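Local structure of natterin-like protein (Lethenteron camtschaticum, 6IUL) at residues L78-I92 and F103-I117. The protein is a lamprey cytotoxin that probably binds cell-surface glycans through a jacalin-like lectin domain and forms membrane pores with an aerolysin-like module. Sequence-based numbering, arbitrary orientation.
Sequences LSLWGNGAGTRLGAI and FAKMTDWGLKTEYKI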
# COMPACT_ATOMS: atom_id res chain seq x y z
N LEU A 78 -14.85 -27.65 -13.40
CA LEU A 78 -14.81 -27.96 -14.81
C LEU A 78 -15.34 -29.37 -15.03
O LEU A 78 -15.00 -30.27 -14.30
CB LEU A 78 -13.37 -27.92 -15.28
CG LEU A 78 -13.12 -28.46 -16.72
CD1 LEU A 78 -13.51 -27.43 -17.72
CD2 LEU A 78 -11.66 -28.81 -16.93
N SER A 79 -16.16 -29.55 -16.04
CA SER A 79 -16.61 -30.85 -16.48
C SER A 79 -16.38 -31.02 -17.96
O SER A 79 -16.55 -30.09 -18.73
CB SER A 79 -18.10 -31.01 -16.21
OG SER A 79 -18.30 -31.15 -14.82
N LEU A 80 -15.98 -32.21 -18.34
CA LEU A 80 -15.86 -32.58 -19.71
C LEU A 80 -16.74 -33.81 -19.98
O LEU A 80 -16.96 -34.66 -19.09
CB LEU A 80 -14.42 -32.90 -20.03
CG LEU A 80 -13.43 -31.76 -19.80
CD1 LEU A 80 -12.02 -32.27 -19.99
CD2 LEU A 80 -13.69 -30.60 -20.74
N TRP A 81 -17.27 -33.89 -21.21
CA TRP A 81 -18.08 -35.01 -21.69
C TRP A 81 -17.53 -35.53 -23.00
O TRP A 81 -17.04 -34.76 -23.86
CB TRP A 81 -19.50 -34.56 -21.98
CG TRP A 81 -20.39 -34.32 -20.84
CD1 TRP A 81 -21.36 -35.12 -20.39
CD2 TRP A 81 -20.47 -33.11 -20.07
NE1 TRP A 81 -22.03 -34.51 -19.33
CE2 TRP A 81 -21.51 -33.27 -19.14
CE3 TRP A 81 -19.74 -31.92 -20.07
CZ2 TRP A 81 -21.84 -32.31 -18.21
CZ3 TRP A 81 -20.06 -30.96 -19.17
CH2 TRP A 81 -21.13 -31.16 -18.24
N GLY A 82 -17.62 -36.85 -23.15
CA GLY A 82 -17.44 -37.52 -24.43
C GLY A 82 -18.65 -37.30 -25.34
O GLY A 82 -19.70 -36.82 -24.89
N ASN A 83 -18.52 -37.68 -26.60
CA ASN A 83 -19.63 -37.44 -27.56
C ASN A 83 -20.68 -38.53 -27.59
O ASN A 83 -21.64 -38.46 -28.35
CB ASN A 83 -19.11 -37.20 -28.98
CG ASN A 83 -18.50 -38.42 -29.59
OD1 ASN A 83 -18.18 -39.36 -28.88
ND2 ASN A 83 -18.34 -38.42 -30.93
N GLY A 84 -20.52 -39.56 -26.77
CA GLY A 84 -21.58 -40.59 -26.80
C GLY A 84 -21.23 -41.87 -27.55
O GLY A 84 -21.54 -42.94 -27.08
N ALA A 85 -20.58 -41.78 -28.70
CA ALA A 85 -19.86 -42.94 -29.23
C ALA A 85 -18.55 -43.14 -28.48
O ALA A 85 -17.90 -44.13 -28.66
CB ALA A 85 -19.57 -42.76 -30.72
N GLY A 86 -18.13 -42.16 -27.70
CA GLY A 86 -16.83 -42.18 -27.05
C GLY A 86 -15.65 -41.96 -27.99
O GLY A 86 -14.55 -42.38 -27.69
N THR A 87 -15.87 -41.28 -29.12
CA THR A 87 -14.80 -41.09 -30.14
C THR A 87 -14.30 -39.64 -30.25
O THR A 87 -13.30 -39.36 -30.90
CB THR A 87 -15.37 -41.49 -31.53
OG1 THR A 87 -16.60 -40.79 -31.80
CG2 THR A 87 -15.69 -43.00 -31.54
N ARG A 88 -15.02 -38.70 -29.64
CA ARG A 88 -14.61 -37.28 -29.62
C ARG A 88 -14.95 -36.63 -28.31
O ARG A 88 -15.76 -37.14 -27.53
CB ARG A 88 -15.28 -36.54 -30.82
CG ARG A 88 -14.43 -36.81 -32.07
CD ARG A 88 -15.11 -36.51 -33.34
NE ARG A 88 -14.21 -36.69 -34.45
CZ ARG A 88 -13.92 -37.86 -35.01
NH1 ARG A 88 -14.35 -38.99 -34.50
NH2 ARG A 88 -13.13 -37.92 -36.07
N LEU A 89 -14.37 -35.46 -28.08
CA LEU A 89 -14.81 -34.60 -27.00
C LEU A 89 -16.21 -34.12 -27.36
O LEU A 89 -16.45 -33.74 -28.50
CB LEU A 89 -13.85 -33.40 -26.82
CG LEU A 89 -14.24 -32.38 -25.76
CD1 LEU A 89 -14.21 -33.01 -24.34
CD2 LEU A 89 -13.32 -31.18 -25.80
N GLY A 90 -17.11 -34.13 -26.39
CA GLY A 90 -18.52 -33.81 -26.66
C GLY A 90 -18.96 -32.47 -26.09
O GLY A 90 -19.87 -31.83 -26.61
N ALA A 91 -18.36 -32.07 -24.98
CA ALA A 91 -18.75 -30.85 -24.32
C ALA A 91 -17.72 -30.40 -23.30
O ALA A 91 -17.01 -31.21 -22.73
CB ALA A 91 -20.10 -31.06 -23.63
N ILE A 92 -17.72 -29.09 -23.04
CA ILE A 92 -16.93 -28.46 -22.01
C ILE A 92 -17.86 -27.54 -21.20
O ILE A 92 -18.60 -26.74 -21.75
CB ILE A 92 -15.86 -27.56 -22.64
CG1 ILE A 92 -14.91 -28.37 -23.50
CG2 ILE A 92 -15.10 -26.78 -21.56
CD1 ILE A 92 -14.11 -27.54 -24.47
N PHE A 103 -20.42 -22.87 -21.28
CA PHE A 103 -20.91 -24.20 -21.61
C PHE A 103 -21.01 -24.35 -23.11
O PHE A 103 -21.77 -23.63 -23.74
CB PHE A 103 -22.31 -24.42 -21.00
CG PHE A 103 -22.80 -25.87 -21.06
CD1 PHE A 103 -21.92 -26.95 -21.20
CD2 PHE A 103 -24.14 -26.16 -20.91
CE1 PHE A 103 -22.37 -28.23 -21.24
CE2 PHE A 103 -24.62 -27.47 -20.92
CZ PHE A 103 -23.73 -28.51 -21.08
N ALA A 104 -20.20 -25.23 -23.68
CA ALA A 104 -20.24 -25.45 -25.10
C ALA A 104 -20.35 -26.97 -25.37
O ALA A 104 -19.52 -27.74 -24.87
CB ALA A 104 -18.99 -24.86 -25.74
N LYS A 105 -21.35 -27.36 -26.14
CA LYS A 105 -21.65 -28.77 -26.39
C LYS A 105 -22.11 -29.06 -27.83
O LYS A 105 -22.67 -28.18 -28.50
CB LYS A 105 -22.73 -29.24 -25.41
CG LYS A 105 -24.05 -28.52 -25.59
CD LYS A 105 -25.20 -29.11 -24.80
CE LYS A 105 -26.36 -28.10 -24.81
NZ LYS A 105 -27.67 -28.77 -24.70
N MET A 106 -21.79 -30.26 -28.31
CA MET A 106 -22.54 -30.94 -29.38
C MET A 106 -24.05 -30.72 -29.53
O MET A 106 -24.81 -31.11 -28.68
CB MET A 106 -22.69 -32.42 -29.06
CG MET A 106 -21.48 -33.23 -29.22
SD MET A 106 -21.92 -34.94 -28.86
CE MET A 106 -22.87 -34.98 -27.38
N THR A 107 -24.46 -30.20 -30.66
CA THR A 107 -25.83 -29.73 -30.89
C THR A 107 -26.82 -30.87 -31.07
O THR A 107 -27.97 -30.71 -30.75
CB THR A 107 -25.91 -28.84 -32.16
OG1 THR A 107 -25.47 -29.59 -33.31
CG2 THR A 107 -25.03 -27.57 -31.98
N ASP A 108 -26.40 -32.01 -31.58
CA ASP A 108 -27.34 -33.11 -31.91
C ASP A 108 -27.33 -34.27 -30.90
O ASP A 108 -28.29 -34.48 -30.21
CB ASP A 108 -27.07 -33.63 -33.33
CG ASP A 108 -27.18 -32.52 -34.39
OD1 ASP A 108 -27.81 -31.48 -34.10
OD2 ASP A 108 -26.59 -32.66 -35.49
N TRP A 109 -26.25 -35.04 -30.81
CA TRP A 109 -26.23 -36.14 -29.84
C TRP A 109 -26.43 -35.55 -28.41
O TRP A 109 -26.24 -34.38 -28.12
CB TRP A 109 -24.96 -37.00 -30.00
CG TRP A 109 -24.80 -37.62 -31.41
CD1 TRP A 109 -25.65 -37.48 -32.46
CD2 TRP A 109 -23.71 -38.46 -31.89
NE1 TRP A 109 -25.17 -38.16 -33.56
CE2 TRP A 109 -23.99 -38.78 -33.25
CE3 TRP A 109 -22.53 -38.98 -31.31
CZ2 TRP A 109 -23.13 -39.59 -34.05
CZ3 TRP A 109 -21.67 -39.80 -32.10
CH2 TRP A 109 -21.98 -40.09 -33.46
N GLY A 110 -26.87 -36.37 -27.48
CA GLY A 110 -27.20 -35.88 -26.12
C GLY A 110 -26.17 -36.33 -25.10
O GLY A 110 -25.52 -37.37 -25.22
N LEU A 111 -26.05 -35.56 -24.04
CA LEU A 111 -24.89 -35.76 -23.09
C LEU A 111 -25.12 -36.88 -22.10
O LEU A 111 -26.14 -36.92 -21.46
CB LEU A 111 -24.57 -34.47 -22.31
CG LEU A 111 -24.08 -33.30 -23.20
CD1 LEU A 111 -23.92 -32.09 -22.31
CD2 LEU A 111 -22.82 -33.63 -23.96
N LYS A 112 -24.15 -37.77 -21.94
CA LYS A 112 -24.30 -38.88 -20.99
C LYS A 112 -23.56 -38.90 -19.68
O LYS A 112 -24.10 -38.55 -18.64
CB LYS A 112 -24.04 -40.21 -21.71
CG LYS A 112 -25.23 -40.62 -22.57
CD LYS A 112 -25.28 -42.11 -22.92
CE LYS A 112 -26.69 -42.49 -23.34
NZ LYS A 112 -26.87 -43.95 -23.51
N THR A 113 -22.32 -39.32 -19.66
CA THR A 113 -21.56 -39.29 -18.42
C THR A 113 -20.68 -38.01 -18.32
O THR A 113 -19.88 -37.72 -19.18
CB THR A 113 -20.66 -40.52 -18.29
OG1 THR A 113 -21.43 -41.69 -18.58
CG2 THR A 113 -20.12 -40.65 -16.84
N GLU A 114 -20.87 -37.29 -17.22
CA GLU A 114 -20.11 -36.11 -16.90
C GLU A 114 -18.84 -36.47 -16.09
O GLU A 114 -18.90 -37.17 -15.08
CB GLU A 114 -21.00 -35.18 -16.08
CG GLU A 114 -20.30 -33.93 -15.57
CD GLU A 114 -21.22 -33.01 -14.81
OE1 GLU A 114 -22.40 -33.34 -14.62
OE2 GLU A 114 -20.76 -31.95 -14.33
N TYR A 115 -17.70 -36.00 -16.58
CA TYR A 115 -16.43 -36.19 -15.89
C TYR A 115 -16.06 -34.87 -15.24
O TYR A 115 -15.71 -33.88 -15.90
CB TYR A 115 -15.37 -36.65 -16.86
CG TYR A 115 -15.73 -37.99 -17.43
CD1 TYR A 115 -15.44 -39.18 -16.75
CD2 TYR A 115 -16.40 -38.08 -18.64
CE1 TYR A 115 -15.81 -40.42 -17.27
CE2 TYR A 115 -16.77 -39.31 -19.18
CZ TYR A 115 -16.48 -40.47 -18.50
OH TYR A 115 -16.84 -41.67 -19.04
N LYS A 116 -16.21 -34.85 -13.92
CA LYS A 116 -15.90 -33.70 -13.12
C LYS A 116 -14.42 -33.71 -12.85
O LYS A 116 -13.91 -34.66 -12.33
CB LYS A 116 -16.73 -33.69 -11.85
CG LYS A 116 -18.23 -33.53 -12.08
CD LYS A 116 -18.94 -33.41 -10.73
CE LYS A 116 -20.27 -32.68 -10.75
NZ LYS A 116 -21.37 -33.42 -11.41
N ILE A 117 -13.74 -32.64 -13.26
CA ILE A 117 -12.31 -32.60 -13.30
C ILE A 117 -11.75 -31.90 -12.02
O ILE A 117 -12.32 -30.92 -11.51
CB ILE A 117 -11.88 -31.78 -14.53
CG1 ILE A 117 -12.51 -32.36 -15.81
CG2 ILE A 117 -10.36 -31.71 -14.65
CD1 ILE A 117 -12.13 -33.80 -16.15
O HOH W 1 -14.78 -30.03 -11.25
O HOH W 2 -19.22 -38.32 -21.50
O HOH W 3 -21.67 -37.72 -23.32
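E114 OE2 is gripped twice: S79 OG donates a hydrogen bond of 2.6 Å to its anti lone pair, and K116 NZ forms a salt bridge at 3.3 Å. A small hydroxyl suits S79, leaving room for the carboxylate beside it. With CG anti to the backbone N (chi1 176°) and the chain extended, E114 runs alongside the W81 indole, its CG 3.4 Å above the ring plane near the rim. L111 covers the opposite face, CD1 lying 4.1 Å from the centroid of the five-membered ring in a CH-pi contact, so the flat indole is clamped between L111 and the aliphatic part of E114.

Across from W81, on strand 89-92, G90 and A91 form a classic beta bulge: both N atoms donate to W81 O. G90, which has no side chain, fits close against G82 O at the bulge; the small A91 lets its CB meet L111 CD2 at 3.8 Å. Backbone hydrogen bonds in both directions pair I92 with A104, and L80 with Y115, in this four-stranded antiparallel sheet, one of the three in the beta-prism fold of jacalin-type lectins. On the other face, I117 lies beside L78, CG1 to CD2 3.8 Å, and L78 also packs on F140 and F142. Where the strands splay, water 2 links G82 N to T113 O. The acid's two partners probably favour its ionised form, while L111 and the methylenes of E114 pack the indole from its two faces.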